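Long-range contacts in ScaE cell-surface anchored scaffoldin protein (Ruminococcus flavefaciens, PDB 2ZF9), which probably tethers cellulosomal proteins to the bacterial cell surface through its dockerin-binding type III cohesin module, the part described here: residues A[18-23]-A[172-177]; A[45-49]-A[133-137]; A[64-70]-A[156-162]; A[141-147]-A[182-187]. All coordinates share one frame; numbering follows the deposited sequence.

Contact 1: residues A[18-23]-A[172-177]; sequences YDAGNL and QAWTFT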
loop_
_atom_site.group_PDB
_atom_site.type_symbol
_atom_site.label_atom_id
_atom_site.label_comp_id
_atom_site.label_asym_id
_atom_site.label_seq_id
_atom_site.Cartn_x
_atom_site.Cartn_y
_atom_site.Cartn_z
ATOM N N TYR A 18 -10.876 11.093 -0.032
ATOM C CA TYR A 18 -9.972 12.045 -0.639
ATOM C C TYR A 18 -10.770 13.185 -1.280
ATOM O O TYR A 18 -11.752 12.945 -2.001
ATOM C CB TYR A 18 -9.171 11.349 -1.727
ATOM C CG TYR A 18 -8.087 12.207 -2.299
ATOM C CD1 TYR A 18 -6.814 12.195 -1.730
ATOM C CD2 TYR A 18 -8.326 13.028 -3.397
ATOM C CE1 TYR A 18 -5.793 12.968 -2.241
ATOM C CE2 TYR A 18 -7.307 13.841 -3.927
ATOM C CZ TYR A 18 -6.042 13.789 -3.341
ATOM O OH TYR A 18 -5.014 14.539 -3.835
ATOM N N ASP A 19 -10.318 14.414 -1.061
ATOM C CA ASP A 19 -10.946 15.586 -1.674
ATOM C C ASP A 19 -10.325 15.945 -2.999
ATOM O O ASP A 19 -9.288 16.597 -3.040
ATOM C CB ASP A 19 -10.803 16.798 -0.757
ATOM C CG ASP A 19 -11.458 18.051 -1.340
ATOM O OD1 ASP A 19 -12.217 17.951 -2.343
ATOM O OD2 ASP A 19 -11.206 19.127 -0.774
ATOM N N ALA A 20 -10.993 15.569 -4.080
ATOM C CA ALA A 20 -10.536 15.876 -5.429
ATOM C C ALA A 20 -10.983 17.269 -5.924
ATOM O O ALA A 20 -10.670 17.661 -7.052
ATOM C CB ALA A 20 -11.028 14.798 -6.379
ATOM N N GLY A 21 -11.715 18.012 -5.095
ATOM C CA GLY A 21 -11.997 19.416 -5.404
ATOM C C GLY A 21 -12.771 19.448 -6.701
ATOM O O GLY A 21 -13.714 18.650 -6.878
ATOM N N ASN A 22 -12.327 20.299 -7.629
ATOM C CA ASN A 22 -12.992 20.410 -8.939
ATOM C C ASN A 22 -12.299 19.711 -10.085
ATOM O O ASN A 22 -12.616 19.983 -11.257
ATOM C CB ASN A 22 -13.203 21.884 -9.317
ATOM C CG ASN A 22 -14.445 22.464 -8.685
ATOM O OD1 ASN A 22 -15.482 21.792 -8.594
ATOM N ND2 ASN A 22 -14.357 23.717 -8.247
ATOM N N LEU A 23 -11.379 18.798 -9.765
ATOM C CA LEU A 23 -10.643 18.108 -10.786
ATOM C C LEU A 23 -11.543 17.092 -11.474
ATOM O O LEU A 23 -12.410 16.478 -10.852
ATOM C CB LEU A 23 -9.405 17.405 -10.213
ATOM C CG LEU A 23 -8.364 18.255 -9.475
ATOM C CD1 LEU A 23 -7.471 17.271 -8.743
ATOM C CD2 LEU A 23 -7.553 19.130 -10.382
ATOM N N GLN A 172 -2.706 11.686 -8.419
ATOM C CA GLN A 172 -2.917 11.450 -6.976
ATOM C C GLN A 172 -4.409 11.271 -6.651
ATOM O O GLN A 172 -4.785 10.381 -5.890
ATOM C CB GLN A 172 -2.393 12.627 -6.155
ATOM C CG GLN A 172 -2.425 12.393 -4.648
ATOM C CD GLN A 172 -1.544 13.398 -3.945
ATOM O OE1 GLN A 172 -0.328 13.268 -3.945
ATOM N NE2 GLN A 172 -2.157 14.429 -3.392
ATOM N N ALA A 173 -5.247 12.164 -7.179
ATOM C CA ALA A 173 -6.680 12.070 -6.967
ATOM C C ALA A 173 -7.183 10.729 -7.502
ATOM O O ALA A 173 -7.974 10.062 -6.833
ATOM C CB ALA A 173 -7.406 13.241 -7.656
ATOM N N TRP A 174 -6.721 10.327 -8.695
ATOM C CA TRP A 174 -7.120 9.018 -9.218
ATOM C C TRP A 174 -6.701 7.926 -8.227
ATOM O O TRP A 174 -7.480 7.031 -7.915
ATOM C CB TRP A 174 -6.528 8.706 -10.628
ATOM C CG TRP A 174 -6.903 7.297 -11.018
ATOM C CD1 TRP A 174 -6.215 6.151 -10.734
ATOM C CD2 TRP A 174 -8.127 6.892 -11.654
ATOM N NE1 TRP A 174 -6.930 5.051 -11.194
ATOM C CE2 TRP A 174 -8.107 5.484 -11.751
ATOM C CE3 TRP A 174 -9.235 7.598 -12.158
ATOM C CZ2 TRP A 174 -9.162 4.753 -12.322
ATOM C CZ3 TRP A 174 -10.295 6.876 -12.744
ATOM C CH2 TRP A 174 -10.235 5.472 -12.843
ATOM N N THR A 175 -5.460 7.977 -7.773
ATOM C CA THR A 175 -4.923 6.884 -6.967
ATOM C C THR A 175 -5.788 6.625 -5.717
ATOM O O THR A 175 -6.167 5.498 -5.436
ATOM C CB THR A 175 -3.520 7.241 -6.511
ATOM O OG1 THR A 175 -2.673 7.239 -7.645
ATOM C CG2 THR A 175 -2.958 6.204 -5.507
ATOM N N PHE A 176 -6.101 7.679 -4.977
ATOM C CA PHE A 176 -6.756 7.502 -3.697
ATOM C C PHE A 176 -8.271 7.392 -3.821
ATOM O O PHE A 176 -8.935 6.937 -2.877
ATOM C CB PHE A 176 -6.380 8.656 -2.773
ATOM C CG PHE A 176 -4.936 8.580 -2.276
ATOM C CD1 PHE A 176 -4.528 7.529 -1.482
ATOM C CD2 PHE A 176 -4.024 9.580 -2.587
ATOM C CE1 PHE A 176 -3.190 7.443 -0.989
ATOM C CE2 PHE A 176 -2.674 9.522 -2.097
ATOM C CZ PHE A 176 -2.275 8.444 -1.301
ATOM N N THR A 177 -8.842 7.822 -4.945
ATOM C CA THR A 177 -10.315 7.685 -5.089
ATOM C C THR A 177 -10.763 6.447 -5.866
ATOM O O THR A 177 -11.893 5.932 -5.665
ATOM C CB THR A 177 -10.989 8.894 -5.780
ATOM O OG1 THR A 177 -10.468 9.031 -7.115
ATOM C CG2 THR A 177 -10.811 10.191 -4.976
HETATM O O HOH W 1 -10.982 8.425 -1.421
#

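Contact 2: residues A[45-49]-A[133-137]; sequences EAPNA and VPADA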
loop_
_atom_site.group_PDB
_atom_site.type_symbol
_atom_site.label_atom_id
_atom_site.label_comp_id
_atom_site.label_asym_id
_atom_site.label_seq_id
_atom_site.Cartn_x
_atom_site.Cartn_y
_atom_site.Cartn_z
ATOM N N GLU A 45 -1.380 -24.415 7.542
ATOM C CA GLU A 45 -0.206 -23.559 7.688
ATOM C C GLU A 45 -0.524 -22.223 8.364
ATOM O O GLU A 45 0.403 -21.539 8.807
ATOM C CB GLU A 45 0.460 -23.299 6.332
ATOM C CG GLU A 45 -0.408 -22.404 5.441
ATOM C CD GLU A 45 0.166 -22.196 4.065
ATOM O OE1 GLU A 45 1.401 -22.067 3.953
ATOM O OE2 GLU A 45 -0.624 -22.152 3.100
ATOM N N ALA A 46 -1.808 -21.856 8.443
ATOM C CA ALA A 46 -2.180 -20.465 8.833
ATOM C C ALA A 46 -1.758 -20.025 10.222
ATOM O O ALA A 46 -1.176 -18.937 10.360
ATOM C CB ALA A 46 -3.682 -20.184 8.592
ATOM N N PRO A 47 -2.057 -20.834 11.274
ATOM C CA PRO A 47 -1.773 -20.350 12.622
ATOM C C PRO A 47 -0.307 -19.975 12.797
ATOM O O PRO A 47 0.570 -20.778 12.468
ATOM C CB PRO A 47 -2.171 -21.552 13.521
ATOM C CG PRO A 47 -3.270 -22.230 12.719
ATOM C CD PRO A 47 -2.707 -22.161 11.310
ATOM N N ASN A 48 -0.059 -18.752 13.275
ATOM C CA ASN A 48 1.309 -18.191 13.446
ATOM C C ASN A 48 2.135 -17.991 12.182
ATOM O O ASN A 48 3.325 -17.701 12.281
ATOM C CB ASN A 48 2.149 -18.993 14.456
ATOM C CG ASN A 48 1.453 -19.170 15.760
ATOM O OD1 ASN A 48 1.074 -18.204 16.414
ATOM N ND2 ASN A 48 1.276 -20.423 16.158
ATOM N N ALA A 49 1.525 -18.149 11.008
ATOM C CA ALA A 49 2.236 -17.963 9.755
ATOM C C ALA A 49 2.784 -16.536 9.630
ATOM O O ALA A 49 2.110 -15.566 9.967
ATOM C CB ALA A 49 1.357 -18.297 8.587
ATOM N N VAL A 133 0.036 -14.075 11.264
ATOM C CA VAL A 133 -1.348 -14.511 11.495
ATOM C C VAL A 133 -1.466 -15.043 12.931
ATOM O O VAL A 133 -0.519 -15.635 13.448
ATOM C CB VAL A 133 -1.663 -15.607 10.464
ATOM C CG1 VAL A 133 -3.027 -16.243 10.693
ATOM C CG2 VAL A 133 -1.562 -15.029 9.048
ATOM N N PRO A 134 -2.591 -14.774 13.613
ATOM C CA PRO A 134 -2.688 -15.241 15.024
ATOM C C PRO A 134 -2.761 -16.760 15.210
ATOM O O PRO A 134 -3.097 -17.503 14.287
ATOM C CB PRO A 134 -3.983 -14.596 15.523
ATOM C CG PRO A 134 -4.774 -14.288 14.276
ATOM C CD PRO A 134 -3.770 -13.983 13.203
ATOM N N ALA A 135 -2.448 -17.216 16.419
ATOM C CA ALA A 135 -2.404 -18.648 16.701
ATOM C C ALA A 135 -3.812 -19.281 16.588
ATOM O O ALA A 135 -3.946 -20.478 16.346
ATOM C CB ALA A 135 -1.761 -18.907 18.086
ATOM N N ASP A 136 -4.858 -18.467 16.673
ATOM C CA ASP A 136 -6.218 -19.003 16.655
ATOM C C ASP A 136 -6.884 -19.006 15.286
ATOM O O ASP A 136 -8.073 -19.288 15.194
ATOM C CB ASP A 136 -7.098 -18.269 17.697
ATOM C CG ASP A 136 -7.289 -16.788 17.382
ATOM O OD1 ASP A 136 -6.497 -16.232 16.591
ATOM O OD2 ASP A 136 -8.232 -16.175 17.939
ATOM N N ALA A 137 -6.134 -18.691 14.227
ATOM C CA ALA A 137 -6.706 -18.618 12.889
ATOM C C ALA A 137 -7.439 -19.907 12.519
ATOM O O ALA A 137 -6.913 -21.014 12.751
ATOM C CB ALA A 137 -5.615 -18.317 11.850
HETATM O O HOH W 2 0.850 -15.306 15.913
#

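Contact 3: residues A[64-70]-A[156-162]; sequences YAATGLH and EDLFTNV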
loop_
_atom_site.group_PDB
_atom_site.type_symbol
_atom_site.label_atom_id
_atom_site.label_comp_id
_atom_site.label_asym_id
_atom_site.label_seq_id
_atom_site.Cartn_x
_atom_site.Cartn_y
_atom_site.Cartn_z
ATOM N N TYR A 64 5.963 9.169 -11.607
ATOM C CA TYR A 64 5.859 9.578 -10.213
ATOM C C TYR A 64 7.195 9.527 -9.504
ATOM O O TYR A 64 8.178 8.958 -10.025
ATOM C CB TYR A 64 4.794 8.703 -9.481
ATOM C CG TYR A 64 5.327 7.311 -9.135
ATOM C CD1 TYR A 64 5.339 6.285 -10.092
ATOM C CD2 TYR A 64 5.833 7.030 -7.870
ATOM C CE1 TYR A 64 5.844 5.018 -9.768
ATOM C CE2 TYR A 64 6.352 5.764 -7.546
ATOM C CZ TYR A 64 6.363 4.774 -8.512
ATOM O OH TYR A 64 6.869 3.536 -8.228
ATOM N N ALA A 65 7.221 10.118 -8.304
ATOM C CA ALA A 65 8.380 10.046 -7.409
ATOM C C ALA A 65 7.996 10.202 -5.933
ATOM O O ALA A 65 8.574 9.514 -5.086
ATOM C CB ALA A 65 9.397 11.135 -7.748
ATOM N N ALA A 66 7.131 11.178 -5.636
ATOM C CA ALA A 66 6.824 11.550 -4.248
ATOM C C ALA A 66 5.633 10.703 -3.787
ATOM O O ALA A 66 4.546 10.826 -4.357
ATOM C CB ALA A 66 6.464 12.999 -4.166
ATOM N N THR A 67 5.835 9.846 -2.782
ATOM C CA THR A 67 4.734 9.021 -2.240
ATOM C C THR A 67 4.745 9.108 -0.722
ATOM O O THR A 67 5.798 9.359 -0.084
ATOM C CB THR A 67 4.793 7.509 -2.643
ATOM O OG1 THR A 67 5.884 6.861 -1.966
ATOM C CG2 THR A 67 4.940 7.330 -4.162
ATOM N N GLY A 68 3.569 8.942 -0.148
ATOM C CA GLY A 68 3.426 8.874 1.315
ATOM C C GLY A 68 2.241 7.940 1.453
ATOM O O GLY A 68 1.122 8.272 1.015
ATOM N N LEU A 69 2.480 6.745 1.978
ATOM C CA LEU A 69 1.436 5.718 1.947
ATOM C C LEU A 69 1.334 5.026 3.280
ATOM O O LEU A 69 2.324 4.440 3.751
ATOM C CB LEU A 69 1.698 4.721 0.831
ATOM C CG LEU A 69 1.679 5.289 -0.600
ATOM C CD1 LEU A 69 2.208 4.228 -1.552
ATOM C CD2 LEU A 69 0.258 5.695 -1.031
ATOM N N HIS A 70 0.152 5.116 3.901
ATOM C CA HIS A 70 -0.076 4.450 5.172
ATOM C C HIS A 70 -0.723 3.106 4.913
ATOM O O HIS A 70 -1.723 3.008 4.205
ATOM C CB HIS A 70 -1.001 5.270 6.072
ATOM C CG HIS A 70 -0.339 6.466 6.683
ATOM N ND1 HIS A 70 -0.345 7.704 6.084
ATOM C CD2 HIS A 70 0.310 6.620 7.866
ATOM C CE1 HIS A 70 0.283 8.574 6.858
ATOM N NE2 HIS A 70 0.685 7.940 7.953
ATOM N N GLU A 156 2.073 13.371 5.050
ATOM C CA GLU A 156 0.905 13.378 4.188
ATOM C C GLU A 156 0.816 12.146 3.317
ATOM O O GLU A 156 1.854 11.592 2.893
ATOM C CB GLU A 156 0.935 14.586 3.261
ATOM C CG GLU A 156 0.638 15.919 3.925
ATOM C CD GLU A 156 0.897 17.044 2.931
ATOM O OE1 GLU A 156 -0.070 17.523 2.301
ATOM O OE2 GLU A 156 2.083 17.364 2.704
ATOM N N ASP A 157 -0.428 11.757 3.015
ATOM C CA ASP A 157 -0.687 10.734 2.035
ATOM C C ASP A 157 -0.588 11.344 0.638
ATOM O O ASP A 157 -1.292 12.320 0.295
ATOM C CB ASP A 157 -2.051 10.091 2.269
ATOM C CG ASP A 157 -2.134 9.346 3.621
ATOM O OD1 ASP A 157 -1.267 8.482 3.899
ATOM O OD2 ASP A 157 -3.084 9.636 4.386
ATOM N N LEU A 158 0.314 10.790 -0.156
ATOM C CA LEU A 158 0.692 11.393 -1.428
ATOM C C LEU A 158 0.999 10.309 -2.454
ATOM O O LEU A 158 1.487 9.234 -2.113
ATOM C CB LEU A 158 1.972 12.240 -1.297
ATOM C CG LEU A 158 1.985 13.497 -0.429
ATOM C CD1 LEU A 158 3.391 14.056 -0.442
ATOM C CD2 LEU A 158 0.967 14.547 -0.926
ATOM N N PHE A 159 0.702 10.608 -3.717
ATOM C CA PHE A 159 1.198 9.767 -4.796
ATOM C C PHE A 159 1.253 10.642 -6.034
ATOM O O PHE A 159 0.231 10.838 -6.697
ATOM C CB PHE A 159 0.319 8.539 -5.063
ATOM C CG PHE A 159 1.009 7.543 -5.955
ATOM C CD1 PHE A 159 1.719 6.501 -5.408
ATOM C CD2 PHE A 159 1.009 7.701 -7.343
ATOM C CE1 PHE A 159 2.446 5.597 -6.229
ATOM C CE2 PHE A 159 1.707 6.785 -8.162
ATOM C CZ PHE A 159 2.438 5.753 -7.587
ATOM N N THR A 160 2.425 11.193 -6.328
ATOM C CA THR A 160 2.472 12.360 -7.220
ATOM C C THR A 160 3.865 12.487 -7.819
ATOM O O THR A 160 4.710 11.623 -7.582
ATOM C CB THR A 160 2.011 13.688 -6.488
ATOM O OG1 THR A 160 1.717 14.704 -7.453
ATOM C CG2 THR A 160 3.025 14.190 -5.426
ATOM N N ASN A 161 4.069 13.525 -8.638
ATOM C CA ASN A 161 5.315 13.670 -9.399
ATOM C C ASN A 161 6.212 14.755 -8.794
ATOM O O ASN A 161 5.803 15.408 -7.822
ATOM C CB ASN A 161 5.020 13.889 -10.905
ATOM C CG ASN A 161 4.156 15.113 -11.185
ATOM O OD1 ASN A 161 3.955 15.959 -10.314
ATOM N ND2 ASN A 161 3.648 15.212 -12.416
ATOM N N VAL A 162 7.415 14.979 -9.317
ATOM C CA VAL A 162 8.290 15.926 -8.620
ATOM C C VAL A 162 7.750 17.364 -8.638
ATOM O O VAL A 162 7.893 18.074 -7.647
ATOM C CB VAL A 162 9.795 15.867 -9.032
ATOM C CG1 VAL A 162 10.354 14.462 -8.855
ATOM C CG2 VAL A 162 10.013 16.347 -10.443
HETATM O O HOH W 3 -1.859 6.319 2.248
#

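Contact 4: residues A[141-147]-A[182-187]; sequences DKYDVQV and QGYIQV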
loop_
_atom_site.group_PDB
_atom_site.type_symbol
_atom_site.label_atom_id
_atom_site.label_comp_id
_atom_site.label_asym_id
_atom_site.label_seq_id
_atom_site.Cartn_x
_atom_site.Cartn_y
_atom_site.Cartn_z
ATOM N N ASP A 141 -11.280 -17.542 8.026
ATOM C CA ASP A 141 -10.899 -16.246 8.648
ATOM C C ASP A 141 -10.261 -15.360 7.575
ATOM O O ASP A 141 -9.556 -15.883 6.722
ATOM C CB ASP A 141 -9.917 -16.441 9.820
ATOM C CG ASP A 141 -10.617 -16.864 11.120
ATOM O OD1 ASP A 141 -11.851 -16.720 11.226
ATOM O OD2 ASP A 141 -9.930 -17.357 12.028
ATOM N N LYS A 142 -10.536 -14.051 7.601
ATOM C CA LYS A 142 -9.973 -13.107 6.625
ATOM C C LYS A 142 -9.515 -11.874 7.376
ATOM O O LYS A 142 -10.266 -11.336 8.153
ATOM C CB LYS A 142 -11.030 -12.695 5.604
ATOM C CG LYS A 142 -10.535 -11.803 4.459
ATOM C CD LYS A 142 -11.676 -11.602 3.443
ATOM C CE LYS A 142 -11.287 -10.688 2.323
ATOM N NZ LYS A 142 -12.345 -10.725 1.268
ATOM N N TYR A 143 -8.282 -11.459 7.141
ATOM C CA TYR A 143 -7.665 -10.308 7.813
ATOM C C TYR A 143 -7.290 -9.299 6.730
ATOM O O TYR A 143 -6.408 -9.591 5.919
ATOM C CB TYR A 143 -6.390 -10.772 8.516
ATOM C CG TYR A 143 -6.588 -11.960 9.429
ATOM C CD1 TYR A 143 -7.038 -11.782 10.752
ATOM C CD2 TYR A 143 -6.321 -13.258 8.986
ATOM C CE1 TYR A 143 -7.210 -12.887 11.613
ATOM C CE2 TYR A 143 -6.489 -14.364 9.829
ATOM C CZ TYR A 143 -6.952 -14.170 11.131
ATOM O OH TYR A 143 -7.126 -15.242 11.962
ATOM N N ASP A 144 -7.974 -8.143 6.699
ATOM C CA ASP A 144 -7.786 -7.117 5.653
ATOM C C ASP A 144 -6.444 -6.377 5.831
ATOM O O ASP A 144 -5.989 -6.141 6.962
ATOM C CB ASP A 144 -8.929 -6.070 5.693
ATOM C CG ASP A 144 -10.251 -6.626 5.252
ATOM O OD1 ASP A 144 -10.265 -7.506 4.374
ATOM O OD2 ASP A 144 -11.273 -6.161 5.775
ATOM N N VAL A 145 -5.831 -6.017 4.702
ATOM C CA VAL A 145 -4.582 -5.227 4.708
ATOM C C VAL A 145 -4.778 -4.162 3.628
ATOM O O VAL A 145 -4.986 -4.489 2.449
ATOM C CB VAL A 145 -3.366 -6.157 4.367
ATOM C CG1 VAL A 145 -2.034 -5.371 4.381
ATOM C CG2 VAL A 145 -3.308 -7.348 5.336
ATOM N N GLN A 146 -4.674 -2.897 4.039
ATOM C CA GLN A 146 -5.256 -1.793 3.312
ATOM C C GLN A 146 -4.330 -0.578 3.217
ATOM O O GLN A 146 -3.633 -0.225 4.174
ATOM C CB GLN A 146 -6.544 -1.343 4.011
ATOM C CG GLN A 146 -7.620 -2.409 4.070
ATOM C CD GLN A 146 -8.868 -1.919 4.809
ATOM O OE1 GLN A 146 -8.782 -1.163 5.785
ATOM N NE2 GLN A 146 -10.014 -2.355 4.348
ATOM N N VAL A 147 -4.396 0.100 2.076
ATOM C CA VAL A 147 -3.933 1.497 2.002
ATOM C C VAL A 147 -5.023 2.392 2.555
ATOM O O VAL A 147 -6.174 2.262 2.167
ATOM C CB VAL A 147 -3.653 1.942 0.536
ATOM C CG1 VAL A 147 -3.241 3.474 0.511
ATOM C CG2 VAL A 147 -2.535 1.046 -0.084
ATOM N N GLN A 182 -7.370 -3.290 -2.450
ATOM C CA GLN A 182 -7.003 -3.692 -1.098
ATOM C C GLN A 182 -6.644 -5.191 -1.079
ATOM O O GLN A 182 -7.049 -5.964 -1.977
ATOM C CB GLN A 182 -8.161 -3.410 -0.104
ATOM C CG GLN A 182 -8.667 -1.953 -0.034
ATOM C CD GLN A 182 -7.622 -0.958 0.494
ATOM O OE1 GLN A 182 -6.421 -1.188 0.383
ATOM N NE2 GLN A 182 -8.082 0.155 1.073
ATOM N N GLY A 183 -5.884 -5.596 -0.066
ATOM C CA GLY A 183 -5.496 -6.984 0.054
ATOM C C GLY A 183 -5.933 -7.611 1.358
ATOM O O GLY A 183 -6.746 -7.039 2.121
ATOM N N TYR A 184 -5.418 -8.810 1.611
ATOM C CA TYR A 184 -5.782 -9.560 2.804
ATOM C C TYR A 184 -4.932 -10.802 2.946
ATOM O O TYR A 184 -4.240 -11.224 1.996
ATOM C CB TYR A 184 -7.270 -9.986 2.761
ATOM C CG TYR A 184 -7.688 -10.664 1.489
ATOM C CD1 TYR A 184 -8.492 -9.995 0.553
ATOM C CD2 TYR A 184 -7.267 -11.968 1.193
ATOM C CE1 TYR A 184 -8.879 -10.621 -0.637
ATOM C CE2 TYR A 184 -7.645 -12.606 -0.015
ATOM C CZ TYR A 184 -8.459 -11.930 -0.898
ATOM O OH TYR A 184 -8.816 -12.543 -2.073
ATOM N N ILE A 185 -4.997 -11.382 4.143
ATOM C CA ILE A 185 -4.599 -12.758 4.352
ATOM C C ILE A 185 -5.879 -13.503 4.743
ATOM O O ILE A 185 -6.571 -13.096 5.680
ATOM C CB ILE A 185 -3.548 -12.894 5.480
ATOM C CG1 ILE A 185 -2.299 -12.061 5.154
ATOM C CG2 ILE A 185 -3.219 -14.419 5.725
ATOM C CD1 ILE A 185 -1.344 -11.863 6.375
ATOM N N GLN A 186 -6.195 -14.574 4.039
ATOM C CA GLN A 186 -7.364 -15.366 4.444
ATOM C C GLN A 186 -6.993 -16.834 4.547
ATOM O O GLN A 186 -6.020 -17.286 3.920
ATOM C CB GLN A 186 -8.527 -15.175 3.474
ATOM C CG GLN A 186 -8.260 -15.730 2.093
ATOM C CD GLN A 186 -9.462 -15.529 1.199
ATOM O OE1 GLN A 186 -10.487 -15.007 1.644
ATOM N NE2 GLN A 186 -9.341 -15.921 -0.065
ATOM N N VAL A 187 -7.740 -17.556 5.372
ATOM C CA VAL A 187 -7.494 -18.991 5.573
ATOM C C VAL A 187 -8.492 -19.725 4.684
ATOM O O VAL A 187 -9.693 -19.475 4.757
ATOM C CB VAL A 187 -7.703 -19.396 7.045
ATOM C CG1 VAL A 187 -7.278 -20.855 7.264
ATOM C CG2 VAL A 187 -6.936 -18.468 7.985
HETATM O O HOH W 4 -12.258 -13.100 0.007
HETATM O O HOH W 5 -9.244 -6.196 1.977
#

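Contact 1: residues A[18-23]-A[172-177]
Y18 lays its ring against Q172, A173, F176 and T177 of helix 166-178, the long helix of this cohesin module. This is loop-on-helix packing. Residues 18-23 belong to the loop between strands 14-15 and 33-41. The tight part gathers round Y18. With chi1 at -173°, its CG stands opposite the backbone N, and this carries the ring onto the helix. Y18 CE2 lies 3.6 Å from A173 CA, and across the ring Y18 CD1 lies 3.7 Å from F176 CB, both obliquely. The two rings are close to parallel, with planes 18° apart, but they are slid so far that they barely overlap. The hydroxyl is held at the far end. Q172 NE2 donates to Y18 OH over 2.9 Å, nearly straight at 169° and within the plane of its amide. That plane stands roughly at right angles to the ring. The other amide atom, Q172 OE1, takes the backbone N of F159, so both ends of the amide are engaged. T177 OG1 turns back to A173 O at 2.7 Å, while T177 CG2 packs on Y18. The loose side follows along the loop. A20 CB lies 4.1 Å from A173 CB, and L23 makes a similarly distant contact. D19, G21 and N22 are exposed and do not touch the helix. An Asx turn from D19 and a type II' turn from A20 to L23 shape this part. At the start of the loop a water bridges the backbones, 3.0 Å from Y18 N and 2.9 Å from F176 O.

Contact 2: residues A[45-49]-A[133-137]
V133 donates its backbone N to A49 O over 2.9 Å, in the plane of that carbonyl and at 165°. This is the firm bond between two loops at one end of the cohesin module, each holding a tight turn. A second bond, from N48 N to P134 O, is weak at 3.4 Å. N48 CA comes within 3.1 Å of V133 O in a CA-H...O contact. The side chains mostly press carbons onto backbone oxygens. V133 CG1 is anti to the backbone N (chi1 174°), and this places it 3.3 Å from A46 O. P47 CB sits 3.5 Å from A135 O, and N48 OD1 lies beside the methyl of A135. A water donates to both N48 OD1 and V133 O. Each partner is shaped by its own turn: type II from A46 to A49, closed by A49 N to A46 O, and type I from P134 to A137. N48 takes the positive phi of a type II turn's third position. Further out, Q132 NE2 reaches N48 O. L41, I185, V187 and Y143 pack under A46, V133 and A137. The grip is therefore mostly backbone polar groups and small carbons, with no charged pair.

Contact 3: residues A[64-70]-A[156-162]
A65 and A66 both face T160 in a classic beta bulge, and both give their N-H to the same carbonyl. A65 N reaches T160 O at 3.0 Å in the carbonyl plane. A66 N comes from above that plane at 3.1 Å. From the bulge on, the strands run antiparallel: T160 N returns a bond to A66 O, and G68 and L158 exchange two. G68 leaves no room for a CB, which would run into E156 O. The Y64 ring makes an offset stack with F159. F159 CZ lies over the centre of one Y64 face, 3.6 Å from Y64 CG, with the planes 28° apart. T67 CG2 flanks the F159 ring at CD1. The Y64 hydroxyl bonds K122 O. Replacing Y64 with an alanine would probably uncover F159 CZ, open a gap in this buried core and cost K122 O its hydroxyl partner. At the other end, H70 ND1 donates to D157 OD1; the 2.5 Å length is very short and doubtful in detail. The carboxylate is nearly perpendicular to the imidazole. D157 OD2 salt-bridges R152 and takes Q150 N. The buried carboxylate is met at both oxygens, and R152 probably balances much of its charge.

Contact 4: residues A[141-147]-A[182-187]
D141 with V187 and V147 with Q182 mark the two ends of an antiparallel strand pair in the cohesin beta-sandwich. The backbone bonds come first. Y143 and I185 exchange two, with Y143 N to I185 O at 2.8 Å. V145 and G183 exchange two more, and V187 N closes on D141 O. The side-chain amide of Q182 carries the ladder further. Its chain bends at chi2 (-65°), and this folds the amide back beside V147. Q182 OE1 accepts from V147 N at 2.9 Å. Q182 NE2 donates to V147 O at 3.0 Å, almost straight at 178° and in the amide plane. A valine in place of Q182 lacks this amide, and would probably leave V147 N and O without their mate across the contact and let this end of the pair shift. The cation-pi contact is on the face with K142, D144, Y184 and Q186. K142 is fully extended and passes over one face of Y184, with CE 3.4 Å from Y184 CD1. Its NZ stays off-centre, 4.4 Å from the ring centroid. A water links K142 NZ to Q186 OE1, while Q186 NE2 holds T40. A second water sits 2.6 Å from G183 O. Y143 and I185 pair on the other face. I185 O sits at the edge of the Y143 ring, 3.3 Å from Y143 CD2. V145 and I185 make apolar contacts in the core, onto M53 and L131 of strands 50-58 and 124-132. Strand 180-187 continues the sheet to 33-41, and strand 142-149 continues it to 66-73, where Q146 OE1 meets Q72.

How the contacts relate
The four contacts spread along the module, with contacts 1 and 2 at its two ends, their centres about 37 Å apart on opposite sides of the chain's centre. Contact 3 lies about 13 Å from contact 1, centre to centre. They pack directly, with F176 CZ 3.7 Å from L158 N. Contact 2 is likewise about 13 Å from contact 4 between centres, and its turns close over Y143, I185 and V187. Contact 4 links the ends: V147 CG1 approaches F176 CE1 of contact 1 at 4.2 Å and H70 O of contact 3 at 4.0 Å. Strands 66-73 and 142-149 are neighbours, which ties contacts 3 and 4. No bound ligand identifies a dockerin site among them.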